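Local structure of 6b protein (Agrobacterium vitis, 3AQ2) at residues 75-80 and 190-195; 93-98 and 135-140. The protein disturbs plant cell proliferation, probably by acting on the host's miRNA machinery through a fold related to ADP-ribosylating toxins. All blocks are in the same frame, centred on the assembly; numbering follows the deposited sequence.

Interaction 1: 75-80 and 190-195; sequences AQLCGL and SDLIHY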
ATOM      1  N   ALA A  75      -3.246   9.804   4.477  1.00 13.62           N
ATOM      2  CA  ALA A  75      -3.793   9.478   3.153  1.00 14.01           C
ATOM      3  C   ALA A  75      -3.592  10.653   2.181  1.00 14.96           C
ATOM      4  O   ALA A  75      -3.127  10.461   1.057  1.00 14.98           O
ATOM      5  CB  ALA A  75      -5.271   9.110   3.272  1.00 13.71           C
ATOM      6  N   GLN A  76      -3.914  11.860   2.638  1.00 16.27           N
ATOM      7  CA  GLN A  76      -3.818  13.056   1.803  1.00 18.00           C
ATOM      8  C   GLN A  76      -2.355  13.344   1.473  1.00 17.86           C
ATOM      9  O   GLN A  76      -2.012  13.574   0.312  1.00 18.26           O
ATOM     10  CB  GLN A  76      -4.475  14.245   2.509  1.00 19.00           C
ATOM     11  CG  GLN A  76      -4.888  15.376   1.580  1.00 24.71           C
ATOM     12  CD  GLN A  76      -5.996  16.233   2.167  1.00 29.45           C
ATOM     13  OE1 GLN A  76      -6.990  15.717   2.695  1.00 32.14           O
ATOM     14  NE2 GLN A  76      -5.833  17.551   2.077  1.00 32.61           N
ATOM     15  N   LEU A  77      -1.497  13.320   2.491  1.00 18.03           N
ATOM     16  CA  LEU A  77      -0.064  13.564   2.303  1.00 18.65           C
ATOM     17  C   LEU A  77       0.529  12.579   1.305  1.00 18.43           C
ATOM     18  O   LEU A  77       1.244  12.968   0.389  1.00 18.61           O
ATOM     19  CB  LEU A  77       0.693  13.463   3.631  1.00 19.44           C
ATOM     20  CG  LEU A  77       2.226  13.556   3.557  1.00 20.74           C
ATOM     21  CD1 LEU A  77       2.685  14.993   3.291  1.00 24.58           C
ATOM     22  CD2 LEU A  77       2.854  13.005   4.829  1.00 23.18           C
ATOM     23  N   CYS A  78       0.222  11.298   1.486  1.00 17.78           N
ATOM     24  CA  CYS A  78       0.834  10.261   0.662  1.00 18.05           C
ATOM     25  C   CYS A  78       0.233  10.207  -0.733  1.00 18.68           C
ATOM     26  O   CYS A  78       0.957  10.106  -1.714  1.00 17.82           O
ATOM     27  CB  CYS A  78       0.754   8.903   1.363  1.00 17.72           C
ATOM     28  SG  CYS A  78       1.794   8.817   2.796  1.00 19.83           S
ATOM     29  N   GLY A  79      -1.097  10.264  -0.822  1.00 20.23           N
ATOM     30  CA  GLY A  79      -1.772  10.310  -2.124  1.00 22.43           C
ATOM     31  C   GLY A  79      -1.364  11.450  -3.040  1.00 24.45           C
ATOM     32  O   GLY A  79      -1.053  11.235  -4.220  1.00 25.75           O
ATOM     33  N   LEU A  80      -1.345  12.668  -2.507  1.00 24.73           N
ATOM     34  CA  LEU A  80      -1.037  13.858  -3.300  1.00 26.04           C
ATOM     35  C   LEU A  80       0.430  13.971  -3.683  1.00 24.85           C
ATOM     36  O   LEU A  80       0.786  14.715  -4.600  1.00 26.01           O
ATOM     37  CB  LEU A  80      -1.473  15.126  -2.558  1.00 27.47           C
ATOM     38  CG  LEU A  80      -2.946  15.528  -2.717  1.00 30.92           C
ATOM     39  CD1 LEU A  80      -3.431  16.391  -1.557  1.00 33.36           C
ATOM     40  CD2 LEU A  80      -3.195  16.230  -4.058  1.00 33.61           C
ATOM     41  N   SER A 190      13.375   4.601   4.520  1.00 16.96           N
ATOM     42  CA  SER A 190      12.910   5.801   5.209  1.00 17.76           C
ATOM     43  C   SER A 190      11.511   5.544   5.752  1.00 16.77           C
ATOM     44  O   SER A 190      10.821   4.610   5.325  1.00 16.62           O
ATOM     45  CB  SER A 190      12.852   6.988   4.244  1.00 17.77           C
ATOM     46  OG  SER A 190      12.598   8.195   4.950  1.00 21.43           O
ATOM     47  N   ASP A 191      11.071   6.381   6.685  1.00 16.83           N
ATOM     48  CA  ASP A 191       9.692   6.251   7.170  1.00 16.26           C
ATOM     49  C   ASP A 191       8.670   6.880   6.221  1.00 15.58           C
ATOM     50  O   ASP A 191       7.461   6.678   6.372  1.00 14.63           O
ATOM     51  CB  ASP A 191       9.570   6.786   8.588  1.00 17.45           C
ATOM     52  CG  ASP A 191      10.322   5.924   9.580  1.00 18.16           C
ATOM     53  OD1 ASP A 191      10.017   4.712   9.680  1.00 18.09           O
ATOM     54  OD2 ASP A 191      11.227   6.456  10.253  1.00 22.62           O
ATOM     55  N   LEU A 192       9.168   7.630   5.238  1.00 15.67           N
ATOM     56  CA  LEU A 192       8.359   8.054   4.091  1.00 15.30           C
ATOM     57  C   LEU A 192       9.214   7.926   2.839  1.00 15.10           C
ATOM     58  O   LEU A 192      10.256   8.592   2.715  1.00 16.09           O
ATOM     59  CB  LEU A 192       7.894   9.512   4.217  1.00 16.39           C
ATOM     60  CG  LEU A 192       6.752   9.917   5.143  1.00 17.80           C
ATOM     61  CD1 LEU A 192       6.614  11.428   5.088  1.00 18.09           C
ATOM     62  CD2 LEU A 192       5.435   9.253   4.763  1.00 18.59           C
ATOM     63  N   ILE A 193       8.781   7.076   1.919  1.00 14.10           N
ATOM     64  CA  ILE A 193       9.504   6.857   0.670  1.00 13.70           C
ATOM     65  C   ILE A 193       8.707   7.346  -0.535  1.00 13.16           C
ATOM     66  O   ILE A 193       7.478   7.396  -0.499  1.00 13.16           O
ATOM     67  CB  ILE A 193       9.893   5.358   0.488  1.00 13.45           C
ATOM     68  CG1 ILE A 193       8.659   4.447   0.416  1.00 13.00           C
ATOM     69  CG2 ILE A 193      10.828   4.915   1.629  1.00 13.90           C
ATOM     70  CD1 ILE A 193       8.975   3.013  -0.021  1.00 13.57           C
ATOM     71  N   HIS A 194       9.406   7.730  -1.593  1.00 12.96           N
ATOM     72  CA  HIS A 194       8.760   7.990  -2.870  1.00 13.53           C
ATOM     73  C   HIS A 194       8.256   6.664  -3.458  1.00 13.04           C
ATOM     74  O   HIS A 194       9.041   5.732  -3.663  1.00 13.23           O
ATOM     75  CB  HIS A 194       9.765   8.661  -3.805  1.00 14.53           C
ATOM     76  CG  HIS A 194       9.314   8.766  -5.223  1.00 17.01           C
ATOM     77  ND1 HIS A 194       8.036   9.139  -5.585  1.00 21.00           N
ATOM     78  CD2 HIS A 194      10.003   8.609  -6.379  1.00 20.15           C
ATOM     79  CE1 HIS A 194       7.947   9.169  -6.904  1.00 19.69           C
ATOM     80  NE2 HIS A 194       9.123   8.843  -7.409  1.00 23.06           N
ATOM     81  N   TYR A 195       6.952   6.579  -3.720  1.00 12.62           N
ATOM     82  CA  TYR A 195       6.349   5.316  -4.158  1.00 12.40           C
ATOM     83  C   TYR A 195       5.018   5.579  -4.868  1.00 12.66           C
ATOM     84  O   TYR A 195       4.224   6.387  -4.387  1.00 12.59           O
ATOM     85  CB  TYR A 195       6.116   4.411  -2.940  1.00 11.54           C
ATOM     86  CG  TYR A 195       5.838   2.964  -3.280  1.00 11.13           C
ATOM     87  CD1 TYR A 195       6.871   2.020  -3.266  1.00 10.93           C
ATOM     88  CD2 TYR A 195       4.545   2.540  -3.612  1.00 11.80           C
ATOM     89  CE1 TYR A 195       6.625   0.683  -3.585  1.00 11.19           C
ATOM     90  CE2 TYR A 195       4.284   1.208  -3.936  1.00 11.69           C
ATOM     91  CZ  TYR A 195       5.333   0.288  -3.914  1.00 11.12           C
ATOM     92  OH  TYR A 195       5.081  -1.028  -4.229  1.00 11.68           O
TER
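Leu192 reaches the helix with both of its terminal methyls, and each finds a different neighbour. CD1 meets CD2 of Leu77 at 4.1 Å, the two side chains crossing at a slant, while CD2 lies 4.2 Å from SG of Cys78. The fork of one leucine is thus set against two consecutive residues of a helical turn, and the contact is wholly apolar, with no hydrogen bond between 75-80 and 190-195. On the helix, Leu77 holds CG anti to its own backbone N (chi1 174°), which places the branch beside the carbonyl carbon and lets CD2 reach the strand. Cys78 turns SG to the side of its backbone N (chi1 -69°), where it meets CD2 of Leu192. The arrangement is a helix packed over one face of a small two-stranded antiparallel ribbon: helix 72-81 runs almost directly into strand 83-85, which pairs with 192-194. Pro85 of that strand touches both Cys78 and Leu192, and Phe121 packs on Leu192 from a loop. Further out, backbone hydrogen bonds of Asp191 with Ser86 and of Ile193 with Leu84 hold the ribbon together. At the start of the strand, a weak bond of 3.5 Å runs from N of Leu192 to OG of Ser190.

Interaction 2: 93-98 and 135-140; sequences TVATAM and LAILMS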
ATOM      1  N   THR A  93       6.998  -1.472   5.682  1.00  9.96           N
ATOM      2  CA  THR A  93       5.633  -1.168   5.263  1.00  9.44           C
ATOM      3  C   THR A  93       4.881  -2.471   5.017  1.00  9.61           C
ATOM      4  O   THR A  93       5.255  -3.260   4.136  1.00 10.03           O
ATOM      5  CB  THR A  93       5.588  -0.312   3.982  1.00  9.37           C
ATOM      6  OG1 THR A  93       6.347   0.892   4.184  1.00 11.13           O
ATOM      7  CG2 THR A  93       4.127   0.038   3.628  1.00  9.26           C
ATOM      8  N   VAL A  94       3.830  -2.676   5.805  1.00  9.11           N
ATOM      9  CA  VAL A  94       3.003  -3.866   5.712  1.00  9.21           C
ATOM     10  C   VAL A  94       1.737  -3.543   4.916  1.00  9.04           C
ATOM     11  O   VAL A  94       1.008  -2.578   5.226  1.00  9.14           O
ATOM     12  CB  VAL A  94       2.641  -4.416   7.122  1.00  9.55           C
ATOM     13  CG1 VAL A  94       1.652  -5.565   7.034  1.00 10.79           C
ATOM     14  CG2 VAL A  94       3.898  -4.843   7.880  1.00 11.66           C
ATOM     15  N   ALA A  95       1.496  -4.346   3.881  1.00  8.99           N
ATOM     16  CA  ALA A  95       0.302  -4.225   3.051  1.00  9.02           C
ATOM     17  C   ALA A  95      -0.476  -5.532   3.092  1.00  9.35           C
ATOM     18  O   ALA A  95       0.085  -6.580   3.375  1.00  9.66           O
ATOM     19  CB  ALA A  95       0.686  -3.863   1.615  1.00  9.34           C
ATOM     20  N   THR A  96      -1.774  -5.466   2.821  1.00  8.79           N
ATOM     21  CA  THR A  96      -2.582  -6.683   2.791  1.00  9.41           C
ATOM     22  C   THR A  96      -3.504  -6.732   1.586  1.00  9.67           C
ATOM     23  O   THR A  96      -3.926  -5.691   1.082  1.00 10.34           O
ATOM     24  CB  THR A  96      -3.409  -6.854   4.104  1.00  9.67           C
ATOM     25  OG1 THR A  96      -4.145  -8.095   4.054  1.00 10.17           O
ATOM     26  CG2 THR A  96      -4.379  -5.664   4.340  1.00  9.49           C
ATOM     27  N   ALA A  97      -3.819  -7.950   1.153  1.00  9.80           N
ATOM     28  CA  ALA A  97      -4.829  -8.179   0.138  1.00 10.50           C
ATOM     29  C   ALA A  97      -6.255  -7.974   0.689  1.00 10.99           C
ATOM     30  O   ALA A  97      -7.200  -7.862  -0.101  1.00 11.36           O
ATOM     31  CB  ALA A  97      -4.673  -9.589  -0.470  1.00 11.74           C
ATOM     32  N   MET A  98      -6.417  -7.933   2.016  1.00 10.89           N
ATOM     33  CA  MET A  98      -7.758  -7.721   2.610  1.00 11.41           C
ATOM     34  C   MET A  98      -8.232  -6.342   2.194  1.00 10.58           C
ATOM     35  O   MET A  98      -7.586  -5.356   2.550  1.00 10.23           O
ATOM     36  CB  MET A  98      -7.708  -7.758   4.131  1.00 11.57           C
ATOM     37  CG  MET A  98      -7.416  -9.106   4.719  1.00 12.73           C
ATOM     38  SD  MET A  98      -7.710  -8.969   6.495  1.00 15.13           S
ATOM     39  CE  MET A  98      -7.640 -10.693   6.967  1.00 17.29           C
ATOM     40  N   LEU A 135      -4.392   3.506   1.280  1.00  8.14           N
ATOM     41  CA  LEU A 135      -3.661   3.690   0.036  1.00  9.16           C
ATOM     42  C   LEU A 135      -3.712   2.348  -0.692  1.00  9.14           C
ATOM     43  O   LEU A 135      -3.381   1.313  -0.117  1.00  9.88           O
ATOM     44  CB  LEU A 135      -2.199   4.058   0.343  1.00  9.41           C
ATOM     45  CG  LEU A 135      -2.004   5.322   1.196  1.00 10.98           C
ATOM     46  CD1 LEU A 135      -0.548   5.461   1.619  1.00 12.74           C
ATOM     47  CD2 LEU A 135      -2.479   6.540   0.429  1.00 12.26           C
ATOM     48  N   ALA A 136      -4.155   2.358  -1.942  1.00  8.76           N
ATOM     49  CA  ALA A 136      -4.143   1.157  -2.772  1.00  8.93           C
ATOM     50  C   ALA A 136      -2.892   1.178  -3.642  1.00  9.36           C
ATOM     51  O   ALA A 136      -2.617   2.167  -4.337  1.00  9.35           O
ATOM     52  CB  ALA A 136      -5.416   1.089  -3.615  1.00  9.06           C
ATOM     53  N   ILE A 137      -2.128   0.085  -3.594  1.00  9.06           N
ATOM     54  CA  ILE A 137      -0.854   0.020  -4.295  1.00  9.09           C
ATOM     55  C   ILE A 137      -0.689  -1.264  -5.083  1.00  9.11           C
ATOM     56  O   ILE A 137      -1.379  -2.261  -4.825  1.00  9.45           O
ATOM     57  CB  ILE A 137       0.353   0.119  -3.315  1.00  8.93           C
ATOM     58  CG1 ILE A 137       0.346  -1.054  -2.309  1.00  9.32           C
ATOM     59  CG2 ILE A 137       0.411   1.515  -2.643  1.00  9.41           C
ATOM     60  CD1 ILE A 137       1.694  -1.218  -1.582  1.00  9.78           C
ATOM     61  N   LEU A 138       0.210  -1.212  -6.059  1.00  9.52           N
ATOM     62  CA  LEU A 138       0.797  -2.412  -6.632  1.00 10.25           C
ATOM     63  C   LEU A 138       2.175  -2.549  -5.997  1.00 10.19           C
ATOM     64  O   LEU A 138       2.940  -1.575  -5.910  1.00 10.98           O
ATOM     65  CB  LEU A 138       0.884  -2.289  -8.152  1.00 10.76           C
ATOM     66  CG  LEU A 138      -0.504  -2.376  -8.792  1.00 11.39           C
ATOM     67  CD1 LEU A 138      -0.481  -1.793 -10.189  1.00 13.90           C
ATOM     68  CD2 LEU A 138      -1.022  -3.820  -8.819  1.00 13.04           C
ATOM     69  N   MET A 139       2.468  -3.745  -5.494  1.00  9.79           N
ATOM     70  CA  MET A 139       3.692  -3.962  -4.723  1.00  9.62           C
ATOM     71  C   MET A 139       4.914  -4.185  -5.615  1.00  9.93           C
ATOM     72  O   MET A 139       4.822  -4.788  -6.696  1.00 10.78           O
ATOM     73  CB  MET A 139       3.522  -5.169  -3.801  1.00  9.21           C
ATOM     74  CG  MET A 139       2.550  -4.893  -2.670  1.00  9.65           C
ATOM     75  SD  MET A 139       2.264  -6.352  -1.654  1.00 10.91           S
ATOM     76  CE  MET A 139       1.646  -7.485  -2.895  1.00 11.12           C
ATOM     77  N   SER A 140       6.049  -3.676  -5.141  1.00 10.16           N
ATOM     78  CA  SER A 140       7.336  -3.898  -5.781  1.00 10.58           C
ATOM     79  C   SER A 140       7.893  -5.281  -5.426  1.00 11.06           C
ATOM     80  O   SER A 140       7.311  -6.010  -4.617  1.00 11.65           O
ATOM     81  CB  SER A 140       8.321  -2.834  -5.315  1.00 10.74           C
ATOM     82  OG  SER A 140       8.703  -3.110  -3.981  1.00 11.27           O
TER
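Two strands from different sheets meet in the buried centre of this ADP-ribosyl-type fold, where the small side chain of Ala95 on strand 93-96 faces the end of strand 133-137. The CB of Ala95 is 4.3 Å from CD1 of Ile137 and 4.4 Å from SD of Met139, so one methyl serves both larger side chains. Ile137 offers the far end of its longer branch, extended by a chi2 of 164°. Met139 runs out extended at chi2 (176°), which carries its sulfur to the alanine. Strand 93-96 forms an edge of a three-stranded antiparallel sheet with 154-161 and 143-151, whereas 133-137 is an inner strand of a mixed sheet, between 199-202 and 66-70. The nearest backbones, at Ala95 and Met139, stay 8.5 Å apart between CA atoms; between 93-98 and 135-140 only side chains meet, though a backbone bond of Thr96 with Tyr67 also joins the two sheets. Phe143 packs on both Ala95 and Ile137, and Val68 also touches Ala95. Just beyond the contact, strand 93-96 ends in an ST turn: OG1 of Thr96 accepts a hydrogen bond from the backbone N of Met98 at 3.1 Å, nearly straight (171°), and also bonds to the carbonyl of Gly157.

From the N terminus, the chain runs through helix 20-38 and strand 66-70 before reaching helix 72-81, where interaction 1 begins, and then passes through strand 83-85 to strand 93-96, the first half of interaction 2. Helix 105-115 follows before strand 133-137 closes that inner loop. Only after the hairpin of 143-151 and 154-161 does the chain return at 190-195 to close the outer one, so interaction 2 is nested within interaction 1. Their centres are 13 Å apart, yet they touch: Tyr195 OH probably hydrogen-bonds Leu138 O at 2.8 Å, and Cys78 CB packs on Leu135 CD1 at 3.7 Å. Together they join the helix, the small ribbon and the two larger sheets.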